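Local atomic coordinates of endo-1,3-beta-glucanase, family GH16 (Zobellia galactanivorans, PDB entry 4CRQ), a protein that probably hydrolyses internal beta-1,3-glucosidic bonds in laminarin-type glucans, this chain being its calcium-bearing catalytic module of glycoside hydrolase family 16. Residues A[37-42]-A[55-60]; A[76-82]-A[192-198]; A[92-96]-A[202-208]; A[119-123]-A[207-211]. The protein carries 1 engineered substitution. All coordinates share one frame; numbering follows the deposited sequence.

Overall arrangement
From the N terminus, contact 1 closes first: a short loop that brings 37-42 against 55-60 at the surface of the beta-sandwich, complete before any other contact opens. Segments 76-82, 92-96 and 119-123 then follow, and their partners lie far downstream. Strand 196-204 and the residues flanking it answer them in order: 192-198 meets 76-82 in contact 2, 202-208 meets 92-96 in contact 3, and 207-211 meets 119-123 in contact 4. Contact 2 therefore crosses contacts 3 and 4, while these two converge on Asp207 and Trp208, their centres about 4 Å apart. Contacts 2 and 3 lie on opposite sides of the chain's centre, and Tyr38 packs contact 1 against contact 3.

Contact 1: A[37-42]-A[55-60]; sequences YYRREN and KHENFG
Tyr37 meets Phe59 because its CG is anti to the backbone N (chi1 -174°), while Arg39 reaches the same phenyl ring through a bend at chi3 (67°). This is surface packing on the beta-sandwich of the GH16 module: strand 62-70 runs between strands 36-38 and 49-59 and bonds to both, and the side chains of these two meet over it. Phe59 is wedged between two partners. Its edge points into the face of Tyr37 in an edge-to-face pair, with Phe59 CE2 3.5 Å from Tyr37 CE1 and the centroids 4.9 Å apart. Over a face of Phe59 the guanidinium of Arg39 lies stacked, the planes only 13° apart; Arg39 NE comes within 3.4 Å of Phe59 CZ, and Arg39 CD adds a CH-pi contact above the ring centre. Cutting Tyr37 back to an alanine would probably deprive the Phe59 edge of the face it leans on and let the phenyl ring tilt, disturbing the arginine stack. Beyond the stack, the salt bridges of Arg39 NH1 are long, 4.0 Å to Glu57 OE2 and 3.7 Å to Glu41 OE1. Asn42 ND2 bonds to Thr53 O and Thr65 OG1, and Glu57 OE1 pairs with Thr65 OG1. One water lies 2.7 Å from Asn42 OD1 and 2.8 Å from Glu57 OE1.

Contact 2: A[76-82]-A[192-198]; sequences SFKYGKI and FQNEFFI. With EDO (1,2-ethanediol), chain I.
Phe77 and Phe196 face each other as a single antiparallel hydrogen-bonded bridge in the GH16 beta-sandwich, where the run into strand 80-87 passes the start of strand 196-204. Phe77 N reaches Phe196 O at 2.9 Å and Phe196 N returns to Phe77 O at 2.8 Å. Around this bridge the side chains divide into polar and apolar groups. Ser76 turns OG between its backbone N and carbonyl carbon (chi1 58°), where it donates to Glu195 OE1 at 2.6 Å; Asn103 ND2 bonds to the same hydroxyl. Glu195, extended beyond CG, lays its CG against Lys78 CB. Lys78 is stretched out from backbone to amine, and its chain runs past the carbonyls of Asn194 and Gln193; its NZ makes a weak bond to Gln193 O. On the way Lys78 CG sits 3.8 Å above the centre of the Tyr79 ring. Gln193, folded back at chi2 (-71°), brings OE1 into the plane of that ring at its edge, to meet the hydroxyl; the modelled OH to OE1 separation is very short, so its exact length is doubtful. The Gln193 amide plane is steeply inclined to the ring, and NE2 bonds to Ala165 O. Trp163 meets both Tyr79 and Phe196 edge-to-face. Lys81 NZ meets O1 of a 1,2-ethanediol, probably from the crystallisation liquor, doubtfully close. On the interior side, Ile198 and Ile82 lie alongside each other, pointing opposite ways, and the Ile198 CD1 tip lies 3.8 Å from Ile82 CG2 and 3.7 Å from Phe77 CE2.

Contact 3: A[92-96]-A[202-208]; sequences QGLWP and MAVGGDW
Trp95 and Ala203 form the central pair where strands 94-96 and 202-204 run antiparallel, and three backbone bonds hold the ladder. Trp95 N to Ala203 O and Ala203 N to Trp95 O each measure 2.9 Å, and Gly205 N reaches Gly93 O at 2.8 Å in a nearly straight bond (175°). The apolar contacts fall on two faces. Leu94, Pro96, Met202 and Val204 share one, where Pro96 CB rests 4.1 Å from Met202 CG and strands 220-231 and 49-59 pack beyond. On the other, Trp95 CE3 touches Ala203 CB at 4.0 Å. The aromatic contact lies on that same side. The Trp95 side chain leaves the strand with a trans chi1 (-177°), which carries the indole against Trp208, whose CB sits over one of its faces; Trp95 NE1 comes within 3.2 Å of Trp208 CE3, and the two ring planes are almost perpendicular (89°). Gly205 O lies in the Trp95 plane, 3.6 Å from Trp95 CE3, with no polar partner in the model. At Gly206 a side chain would run into Trp95 CZ3. A smaller residue such as alanine in place of Trp95 would probably open a gap beside Ala203 and leave Trp208 less firmly held on that flank. Such a pairing, tryptophans on one face and an apolar core on the other, is consistent with the concave, sugar-binding side of the GH16 jelly roll.

Contact 4: A[119-123]-A[207-211]; sequences MSRIN and DWPGF. Engineered in segment 119-123: Ser120 (natural residue Glu).
This contact lies at the active-site strand of the GH16 fold: Ser120, an engineered replacement of the natural glutamate, occupies the last acidic position of the family's E-x-D-x-x-E signature, which in relatives supplies the general acid/base. The loop 207-211 brings the Trp208 indole against this segment. Ser120 OG meets the indole at its edge, in the ring plane, 3.2 Å from both Trp208 CZ3 and Trp208 CH2. Ile122 approaches instead over a face. Its chi1 of 56° puts CG1 in the crowded position between backbone N and carbonyl carbon, and CG2 beside the N, so that both branches reach across the indole. CG2 forms a CH-pi contact above the six-membered ring, coming to 3.6 Å from Trp208 CD2, while the CD1 tip lies 3.4 Å from Trp208 NE1. The same Ile122 CG2 packs at 3.8 Å against Pro209 CB, filling the angle between tryptophan and proline. Next to it, Asn123 ND2 donates to Pro209 O at 3.0 Å, in the carbonyl plane and on a lone pair, with an angle of 159° at the hydrogen. The acceptor also lies nearly in the amide plane, which helps fix how the amide is turned; Asn123 OD1 is engaged by Gly93 N. In the wider fold, strand 119-120 pairs with strand 94-102, whose Trp95 touches both Ile122 and Pro209. His129, from strand 127-135, meets Trp208 edge-to-face and bonds through its backbone to Ser120, so the loop after strand 196-204 is joined to two further strands.

Contact 1: A[37-42]-A[55-60]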
# COMPACT_ATOMS: atom_id res chain seq x y z
N TYR A 37 -8.09 2.35 -14.48
CA TYR A 37 -7.13 3.22 -15.11
C TYR A 37 -6.80 4.35 -14.08
O TYR A 37 -7.72 5.10 -13.72
CB TYR A 37 -7.72 3.79 -16.40
CG TYR A 37 -6.79 4.62 -17.27
CD1 TYR A 37 -6.31 5.91 -16.87
CD2 TYR A 37 -6.39 4.14 -18.53
CE1 TYR A 37 -5.46 6.66 -17.69
CE2 TYR A 37 -5.54 4.90 -19.35
CZ TYR A 37 -5.09 6.15 -18.94
OH TYR A 37 -4.26 6.85 -19.76
N TYR A 38 -5.56 4.45 -13.60
CA TYR A 38 -5.23 5.49 -12.62
C TYR A 38 -5.15 6.85 -13.27
O TYR A 38 -4.63 7.00 -14.38
CB TYR A 38 -3.94 5.13 -11.95
CG TYR A 38 -4.01 3.95 -10.97
CD1 TYR A 38 -4.97 3.94 -9.93
CD2 TYR A 38 -3.10 2.87 -11.05
CE1 TYR A 38 -5.03 2.90 -9.00
CE2 TYR A 38 -3.16 1.82 -10.14
CZ TYR A 38 -4.12 1.85 -9.12
OH TYR A 38 -4.19 0.84 -8.19
N ARG A 39 -5.67 7.85 -12.57
CA ARG A 39 -5.60 9.29 -13.00
C ARG A 39 -5.30 10.19 -11.83
O ARG A 39 -5.62 9.86 -10.67
CB ARG A 39 -6.92 9.72 -13.65
CG ARG A 39 -7.37 8.76 -14.80
CD ARG A 39 -8.42 9.43 -15.68
NE ARG A 39 -7.84 10.56 -16.42
CZ ARG A 39 -8.49 11.70 -16.74
NH1 ARG A 39 -9.77 11.88 -16.39
NH2 ARG A 39 -7.87 12.66 -17.43
N ARG A 40 -4.70 11.34 -12.13
CA ARG A 40 -4.40 12.33 -11.11
C ARG A 40 -5.71 12.84 -10.47
O ARG A 40 -5.74 13.06 -9.24
CB ARG A 40 -3.62 13.51 -11.71
CG ARG A 40 -3.43 14.71 -10.79
CD ARG A 40 -2.54 14.36 -9.60
NE ARG A 40 -2.35 15.46 -8.66
CZ ARG A 40 -3.21 15.77 -7.68
NH1 ARG A 40 -4.36 15.08 -7.48
NH2 ARG A 40 -2.91 16.79 -6.88
N GLU A 41 -6.76 13.00 -11.29
CA GLU A 41 -8.06 13.57 -10.88
C GLU A 41 -8.70 12.84 -9.70
O GLU A 41 -9.48 13.43 -8.93
CB GLU A 41 -9.04 13.56 -12.07
CG GLU A 41 -10.30 14.41 -11.86
CD GLU A 41 -11.19 14.49 -13.09
OE1 GLU A 41 -11.66 13.47 -13.61
OE2 GLU A 41 -11.43 15.62 -13.56
N ASN A 42 -8.36 11.56 -9.57
CA ASN A 42 -8.99 10.74 -8.56
C ASN A 42 -8.40 10.85 -7.15
O ASN A 42 -8.87 10.13 -6.23
CB ASN A 42 -8.97 9.28 -8.98
CG ASN A 42 -9.82 9.01 -10.21
OD1 ASN A 42 -9.51 9.47 -11.32
ND2 ASN A 42 -10.88 8.27 -10.03
N LYS A 55 -13.97 5.17 -9.19
CA LYS A 55 -15.19 5.55 -9.88
C LYS A 55 -15.50 4.57 -10.96
O LYS A 55 -14.59 3.97 -11.56
CB LYS A 55 -15.01 6.93 -10.57
CG LYS A 55 -14.66 8.14 -9.66
CD LYS A 55 -14.40 9.45 -10.44
CE LYS A 55 -13.80 10.55 -9.56
NZ LYS A 55 -13.68 11.82 -10.35
N HIS A 56 -16.80 4.43 -11.21
CA HIS A 56 -17.27 3.75 -12.39
C HIS A 56 -17.24 4.83 -13.46
O HIS A 56 -18.10 5.71 -13.49
CB HIS A 56 -18.66 3.16 -12.16
CG HIS A 56 -19.22 2.48 -13.37
ND1 HIS A 56 -20.54 2.23 -13.54
CD2 HIS A 56 -18.58 1.99 -14.50
CE1 HIS A 56 -20.73 1.61 -14.71
NE2 HIS A 56 -19.54 1.46 -15.31
N GLU A 57 -16.22 4.78 -14.33
CA GLU A 57 -15.98 5.82 -15.32
C GLU A 57 -15.23 5.22 -16.48
O GLU A 57 -14.13 4.69 -16.29
CB GLU A 57 -15.14 6.97 -14.69
CG GLU A 57 -14.70 8.04 -15.69
CD GLU A 57 -13.64 9.00 -15.19
OE1 GLU A 57 -13.27 8.93 -13.99
OE2 GLU A 57 -13.19 9.85 -16.03
N ASN A 58 -15.80 5.32 -17.68
CA ASN A 58 -15.15 4.77 -18.88
C ASN A 58 -13.99 5.68 -19.27
O ASN A 58 -14.19 6.88 -19.49
CB ASN A 58 -16.18 4.58 -20.00
CG ASN A 58 -17.25 3.55 -19.65
OD1 ASN A 58 -16.95 2.51 -19.07
ND2 ASN A 58 -18.49 3.85 -20.00
N PHE A 59 -12.77 5.13 -19.34
CA PHE A 59 -11.60 5.95 -19.70
C PHE A 59 -10.52 5.06 -20.23
O PHE A 59 -10.17 4.09 -19.56
CB PHE A 59 -11.02 6.74 -18.49
CG PHE A 59 -10.05 7.80 -18.91
CD1 PHE A 59 -10.52 9.09 -19.22
CD2 PHE A 59 -8.67 7.53 -19.04
CE1 PHE A 59 -9.64 10.09 -19.64
CE2 PHE A 59 -7.78 8.56 -19.46
CZ PHE A 59 -8.27 9.83 -19.76
N GLY A 60 -10.00 5.38 -21.41
CA GLY A 60 -8.87 4.64 -21.99
C GLY A 60 -9.06 3.14 -22.12
O GLY A 60 -8.10 2.39 -21.95
O HOH W 1 -11.28 10.70 -13.02

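Contact 2: A[76-82]-A[192-198]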
# COMPACT_ATOMS: atom_id res chain seq x y z
N SER A 76 12.49 8.31 0.81
CA SER A 76 12.67 6.86 1.00
C SER A 76 13.37 6.65 2.34
O SER A 76 14.05 7.57 2.87
CB SER A 76 13.41 6.18 -0.17
OG SER A 76 14.68 6.78 -0.35
N PHE A 77 13.18 5.44 2.87
CA PHE A 77 13.56 5.10 4.24
C PHE A 77 14.20 3.77 4.32
O PHE A 77 13.75 2.84 3.65
CB PHE A 77 12.29 5.10 5.16
CG PHE A 77 11.48 6.36 5.03
CD1 PHE A 77 11.86 7.56 5.72
CD2 PHE A 77 10.38 6.41 4.14
CE1 PHE A 77 11.12 8.72 5.56
CE2 PHE A 77 9.65 7.59 3.98
CZ PHE A 77 10.02 8.75 4.68
N LYS A 78 15.25 3.68 5.15
CA LYS A 78 15.85 2.39 5.51
C LYS A 78 15.56 2.21 6.99
O LYS A 78 16.17 2.86 7.82
CB LYS A 78 17.34 2.34 5.18
CG LYS A 78 18.00 1.02 5.56
CD LYS A 78 19.48 1.09 5.17
CE LYS A 78 20.27 0.01 5.86
NZ LYS A 78 21.60 -0.16 5.22
N TYR A 79 14.62 1.31 7.30
CA TYR A 79 14.11 1.02 8.67
C TYR A 79 13.16 2.12 9.14
O TYR A 79 13.18 3.23 8.62
CB TYR A 79 15.21 0.78 9.73
CG TYR A 79 16.33 -0.11 9.26
CD1 TYR A 79 16.06 -1.35 8.62
CD2 TYR A 79 17.67 0.26 9.47
CE1 TYR A 79 17.09 -2.16 8.18
CE2 TYR A 79 18.70 -0.55 9.04
CZ TYR A 79 18.41 -1.75 8.40
OH TYR A 79 19.46 -2.50 8.00
N GLY A 80 12.31 1.77 10.11
CA GLY A 80 11.45 2.72 10.77
C GLY A 80 10.12 2.18 11.18
O GLY A 80 9.82 1.00 10.94
N LYS A 81 9.33 3.03 11.83
CA LYS A 81 7.93 2.70 12.12
C LYS A 81 7.20 3.50 11.03
O LYS A 81 7.27 4.75 11.03
CB LYS A 81 7.52 3.13 13.51
CG LYS A 81 6.06 2.92 13.80
CD LYS A 81 5.79 3.31 15.25
CE LYS A 81 4.30 3.39 15.49
NZ LYS A 81 3.97 3.81 16.88
N ILE A 82 6.52 2.81 10.10
CA ILE A 82 5.88 3.46 8.96
C ILE A 82 4.40 3.21 9.14
O ILE A 82 3.94 2.03 9.21
CB ILE A 82 6.40 2.91 7.61
CG1 ILE A 82 7.93 3.14 7.46
CG2 ILE A 82 5.66 3.54 6.41
CD1 ILE A 82 8.76 1.90 7.70
N PHE A 192 15.75 -6.42 2.14
CA PHE A 192 15.08 -5.58 3.15
C PHE A 192 16.05 -4.74 4.02
O PHE A 192 15.64 -4.12 4.99
CB PHE A 192 14.07 -6.41 3.97
CG PHE A 192 12.98 -6.98 3.12
CD1 PHE A 192 11.88 -6.19 2.73
CD2 PHE A 192 13.05 -8.32 2.67
CE1 PHE A 192 10.87 -6.72 1.92
CE2 PHE A 192 12.05 -8.86 1.86
CZ PHE A 192 10.95 -8.05 1.49
N GLN A 193 17.33 -4.74 3.63
CA GLN A 193 18.35 -3.90 4.27
C GLN A 193 18.66 -2.65 3.43
O GLN A 193 19.70 -2.03 3.60
CB GLN A 193 19.64 -4.69 4.51
CG GLN A 193 19.45 -5.98 5.26
CD GLN A 193 19.10 -5.78 6.71
OE1 GLN A 193 19.47 -4.79 7.32
NE2 GLN A 193 18.38 -6.73 7.27
N ASN A 194 17.76 -2.29 2.54
CA ASN A 194 17.92 -1.15 1.64
C ASN A 194 16.82 -0.11 1.85
O ASN A 194 15.90 -0.34 2.65
CB ASN A 194 17.93 -1.66 0.19
CG ASN A 194 19.11 -2.60 -0.14
OD1 ASN A 194 18.95 -3.59 -0.87
ND2 ASN A 194 20.29 -2.29 0.39
N GLU A 195 16.91 1.02 1.14
CA GLU A 195 15.89 2.07 1.23
C GLU A 195 14.66 1.71 0.40
O GLU A 195 14.78 1.18 -0.71
CB GLU A 195 16.41 3.45 0.80
CG GLU A 195 17.45 4.00 1.75
CD GLU A 195 17.65 5.50 1.65
OE1 GLU A 195 16.85 6.22 1.04
OE2 GLU A 195 18.64 5.98 2.21
N PHE A 196 13.49 2.01 0.96
CA PHE A 196 12.19 1.75 0.32
C PHE A 196 11.36 3.03 0.25
O PHE A 196 11.44 3.85 1.18
CB PHE A 196 11.36 0.70 1.12
CG PHE A 196 11.78 -0.76 0.93
CD1 PHE A 196 13.09 -1.21 1.15
CD2 PHE A 196 10.80 -1.71 0.56
CE1 PHE A 196 13.41 -2.56 0.97
CE2 PHE A 196 11.11 -3.05 0.39
CZ PHE A 196 12.42 -3.48 0.59
N PHE A 197 10.58 3.22 -0.81
CA PHE A 197 9.64 4.36 -0.91
C PHE A 197 8.22 3.86 -0.58
O PHE A 197 7.97 2.63 -0.56
CB PHE A 197 9.73 5.07 -2.27
CG PHE A 197 9.42 4.19 -3.47
CD1 PHE A 197 8.09 4.02 -3.94
CD2 PHE A 197 10.47 3.52 -4.15
CE1 PHE A 197 7.82 3.22 -5.06
CE2 PHE A 197 10.19 2.70 -5.27
CZ PHE A 197 8.86 2.56 -5.72
N ILE A 198 7.28 4.78 -0.33
CA ILE A 198 5.91 4.45 0.08
C ILE A 198 4.90 4.61 -1.08
O ILE A 198 5.09 5.53 -1.93
CB ILE A 198 5.51 5.38 1.26
CG1 ILE A 198 6.39 5.07 2.48
CG2 ILE A 198 4.02 5.22 1.66
CD1 ILE A 198 6.33 6.10 3.62
C1 EDO I . 6.19 6.67 17.67
O1 EDO I . 4.93 6.02 17.54
C2 EDO I . 6.12 7.72 18.78
O2 EDO I . 5.84 7.03 19.99

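Contact 3: A[92-96]-A[202-208]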
# COMPACT_ATOMS: atom_id res chain seq x y z
N GLN A 92 -17.50 -5.31 -3.27
CA GLN A 92 -16.91 -6.37 -4.10
C GLN A 92 -16.06 -5.68 -5.18
O GLN A 92 -16.55 -4.77 -5.86
CB GLN A 92 -18.01 -7.29 -4.70
CG GLN A 92 -17.54 -8.64 -5.23
CD GLN A 92 -16.85 -9.51 -4.19
OE1 GLN A 92 -15.95 -10.25 -4.54
NE2 GLN A 92 -17.24 -9.41 -2.91
N GLY A 93 -14.80 -6.11 -5.29
CA GLY A 93 -13.87 -5.57 -6.29
C GLY A 93 -12.86 -4.58 -5.73
O GLY A 93 -11.80 -4.39 -6.35
N LEU A 94 -13.16 -3.95 -4.60
CA LEU A 94 -12.27 -2.88 -4.08
C LEU A 94 -11.01 -3.44 -3.47
O LEU A 94 -11.08 -4.42 -2.71
CB LEU A 94 -12.99 -1.93 -3.09
CG LEU A 94 -14.15 -1.14 -3.71
CD1 LEU A 94 -14.87 -0.36 -2.62
CD2 LEU A 94 -13.69 -0.22 -4.86
N TRP A 95 -9.86 -2.82 -3.78
CA TRP A 95 -8.57 -3.34 -3.33
C TRP A 95 -7.62 -2.24 -2.92
O TRP A 95 -6.68 -1.91 -3.68
CB TRP A 95 -8.06 -4.30 -4.41
CG TRP A 95 -6.77 -5.02 -4.13
CD1 TRP A 95 -6.10 -5.18 -2.90
CD2 TRP A 95 -5.96 -5.73 -5.10
NE1 TRP A 95 -4.95 -5.91 -3.06
CE2 TRP A 95 -4.81 -6.28 -4.36
CE3 TRP A 95 -6.06 -5.96 -6.47
CZ2 TRP A 95 -3.81 -7.04 -5.00
CZ3 TRP A 95 -5.06 -6.72 -7.10
CH2 TRP A 95 -3.96 -7.24 -6.38
N PRO A 96 -7.84 -1.67 -1.73
CA PRO A 96 -6.96 -0.61 -1.26
C PRO A 96 -5.65 -1.18 -0.70
O PRO A 96 -5.61 -2.34 -0.24
CB PRO A 96 -7.77 0.01 -0.11
CG PRO A 96 -8.53 -1.18 0.48
CD PRO A 96 -8.95 -1.93 -0.76
N MET A 202 -5.87 2.58 -4.59
CA MET A 202 -7.02 1.69 -4.48
C MET A 202 -7.29 1.09 -5.87
O MET A 202 -7.69 1.83 -6.79
CB MET A 202 -8.27 2.36 -3.91
CG MET A 202 -9.40 1.32 -3.68
SD MET A 202 -10.64 1.91 -2.48
CE MET A 202 -11.11 3.53 -3.13
N ALA A 203 -7.05 -0.21 -6.03
CA ALA A 203 -7.32 -0.90 -7.28
C ALA A 203 -8.80 -1.32 -7.32
O ALA A 203 -9.48 -1.36 -6.27
CB ALA A 203 -6.40 -2.10 -7.47
N VAL A 204 -9.30 -1.61 -8.53
CA VAL A 204 -10.62 -2.19 -8.72
C VAL A 204 -10.43 -3.47 -9.55
O VAL A 204 -9.97 -3.41 -10.73
CB VAL A 204 -11.61 -1.24 -9.43
CG1 VAL A 204 -12.99 -1.89 -9.55
CG2 VAL A 204 -11.68 0.11 -8.71
N GLY A 205 -10.78 -4.62 -8.95
CA GLY A 205 -10.61 -5.95 -9.58
C GLY A 205 -9.15 -6.38 -9.65
O GLY A 205 -8.22 -5.61 -9.34
N GLY A 206 -8.95 -7.62 -10.06
CA GLY A 206 -7.59 -8.17 -10.15
C GLY A 206 -7.61 -9.59 -9.69
O GLY A 206 -8.67 -10.07 -9.21
N ASP A 207 -6.46 -10.25 -9.80
CA ASP A 207 -6.37 -11.69 -9.48
C ASP A 207 -6.88 -12.03 -8.08
O ASP A 207 -7.65 -12.97 -7.91
CB ASP A 207 -4.94 -12.20 -9.71
CG ASP A 207 -4.49 -12.06 -11.16
OD1 ASP A 207 -5.34 -12.13 -12.08
OD2 ASP A 207 -3.28 -11.87 -11.37
N TRP A 208 -6.44 -11.23 -7.11
CA TRP A 208 -6.79 -11.43 -5.72
C TRP A 208 -8.26 -11.13 -5.40
O TRP A 208 -8.95 -12.06 -4.99
CB TRP A 208 -5.80 -10.69 -4.81
CG TRP A 208 -5.96 -10.95 -3.33
CD1 TRP A 208 -6.59 -12.04 -2.70
CD2 TRP A 208 -5.45 -10.13 -2.23
NE1 TRP A 208 -6.52 -11.93 -1.33
CE2 TRP A 208 -5.85 -10.82 -0.98
CE3 TRP A 208 -4.73 -8.94 -2.15
CZ2 TRP A 208 -5.53 -10.30 0.28
CZ3 TRP A 208 -4.42 -8.43 -0.88
CH2 TRP A 208 -4.81 -9.09 0.31

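Contact 4: A[119-123]-A[207-211]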
# COMPACT_ATOMS: atom_id res chain seq x y z
N MET A 119 -0.68 -2.58 4.75
CA MET A 119 -2.09 -2.91 4.83
C MET A 119 -2.58 -3.20 3.42
O MET A 119 -2.28 -2.43 2.50
CB MET A 119 -2.89 -1.74 5.44
CG MET A 119 -4.42 -1.96 5.53
SD MET A 119 -5.36 -1.86 3.97
CE MET A 119 -5.09 -0.15 3.48
N SER A 120 -3.31 -4.31 3.24
CA SER A 120 -4.12 -4.49 2.02
C SER A 120 -5.44 -5.14 2.46
O SER A 120 -5.51 -5.82 3.49
CB SER A 120 -3.39 -5.27 0.92
OG SER A 120 -3.12 -6.57 1.35
N ARG A 121 -6.49 -4.89 1.68
CA ARG A 121 -7.80 -5.48 1.95
C ARG A 121 -8.48 -5.74 0.63
O ARG A 121 -8.23 -5.01 -0.33
CB ARG A 121 -8.65 -4.53 2.81
CG ARG A 121 -10.02 -5.10 3.20
CD ARG A 121 -10.91 -4.02 3.74
NE ARG A 121 -12.21 -4.55 4.14
CZ ARG A 121 -13.34 -3.87 4.09
NH1 ARG A 121 -13.36 -2.61 3.63
NH2 ARG A 121 -14.47 -4.46 4.50
N ILE A 122 -9.33 -6.77 0.58
CA ILE A 122 -10.15 -6.99 -0.61
C ILE A 122 -11.64 -7.05 -0.29
O ILE A 122 -12.04 -7.53 0.80
CB ILE A 122 -9.74 -8.27 -1.40
CG1 ILE A 122 -9.77 -9.52 -0.49
CG2 ILE A 122 -8.38 -8.06 -2.09
CD1 ILE A 122 -9.79 -10.84 -1.23
N ASN A 123 -12.43 -6.56 -1.24
CA ASN A 123 -13.90 -6.78 -1.25
C ASN A 123 -14.53 -6.28 0.05
O ASN A 123 -14.27 -5.15 0.42
CB ASN A 123 -14.21 -8.27 -1.57
CG ASN A 123 -13.58 -8.72 -2.87
OD1 ASN A 123 -13.48 -7.94 -3.82
ND2 ASN A 123 -13.16 -9.98 -2.93
N ASP A 207 -6.46 -10.25 -9.80
CA ASP A 207 -6.37 -11.69 -9.48
C ASP A 207 -6.88 -12.03 -8.08
O ASP A 207 -7.65 -12.97 -7.91
CB ASP A 207 -4.94 -12.20 -9.71
CG ASP A 207 -4.49 -12.06 -11.16
OD1 ASP A 207 -5.34 -12.13 -12.08
OD2 ASP A 207 -3.28 -11.87 -11.37
N TRP A 208 -6.44 -11.23 -7.11
CA TRP A 208 -6.79 -11.43 -5.72
C TRP A 208 -8.26 -11.13 -5.40
O TRP A 208 -8.95 -12.06 -4.99
CB TRP A 208 -5.80 -10.69 -4.81
CG TRP A 208 -5.96 -10.95 -3.33
CD1 TRP A 208 -6.59 -12.04 -2.70
CD2 TRP A 208 -5.45 -10.13 -2.23
NE1 TRP A 208 -6.52 -11.93 -1.33
CE2 TRP A 208 -5.85 -10.82 -0.98
CE3 TRP A 208 -4.73 -8.94 -2.15
CZ2 TRP A 208 -5.53 -10.30 0.28
CZ3 TRP A 208 -4.42 -8.43 -0.88
CH2 TRP A 208 -4.81 -9.09 0.31
N PRO A 209 -8.75 -9.86 -5.59
CA PRO A 209 -10.16 -9.61 -5.23
C PRO A 209 -11.16 -10.30 -6.19
O PRO A 209 -12.30 -10.53 -5.80
CB PRO A 209 -10.29 -8.09 -5.33
CG PRO A 209 -9.27 -7.70 -6.37
CD PRO A 209 -8.11 -8.65 -6.13
N GLY A 210 -10.72 -10.63 -7.41
CA GLY A 210 -11.60 -11.23 -8.40
C GLY A 210 -12.07 -10.16 -9.36
O GLY A 210 -11.75 -8.98 -9.18
N PHE A 211 -12.85 -10.57 -10.35
CA PHE A 211 -13.27 -9.68 -11.47
C PHE A 211 -14.72 -9.21 -11.45
O PHE A 211 -15.18 -8.55 -12.40
CB PHE A 211 -12.84 -10.35 -12.81
CG PHE A 211 -11.37 -10.65 -12.82
CD1 PHE A 211 -10.44 -9.61 -13.03
CD2 PHE A 211 -10.89 -11.96 -12.60
CE1 PHE A 211 -9.08 -9.87 -13.03
CE2 PHE A 211 -9.51 -12.22 -12.59
CZ PHE A 211 -8.61 -11.16 -12.80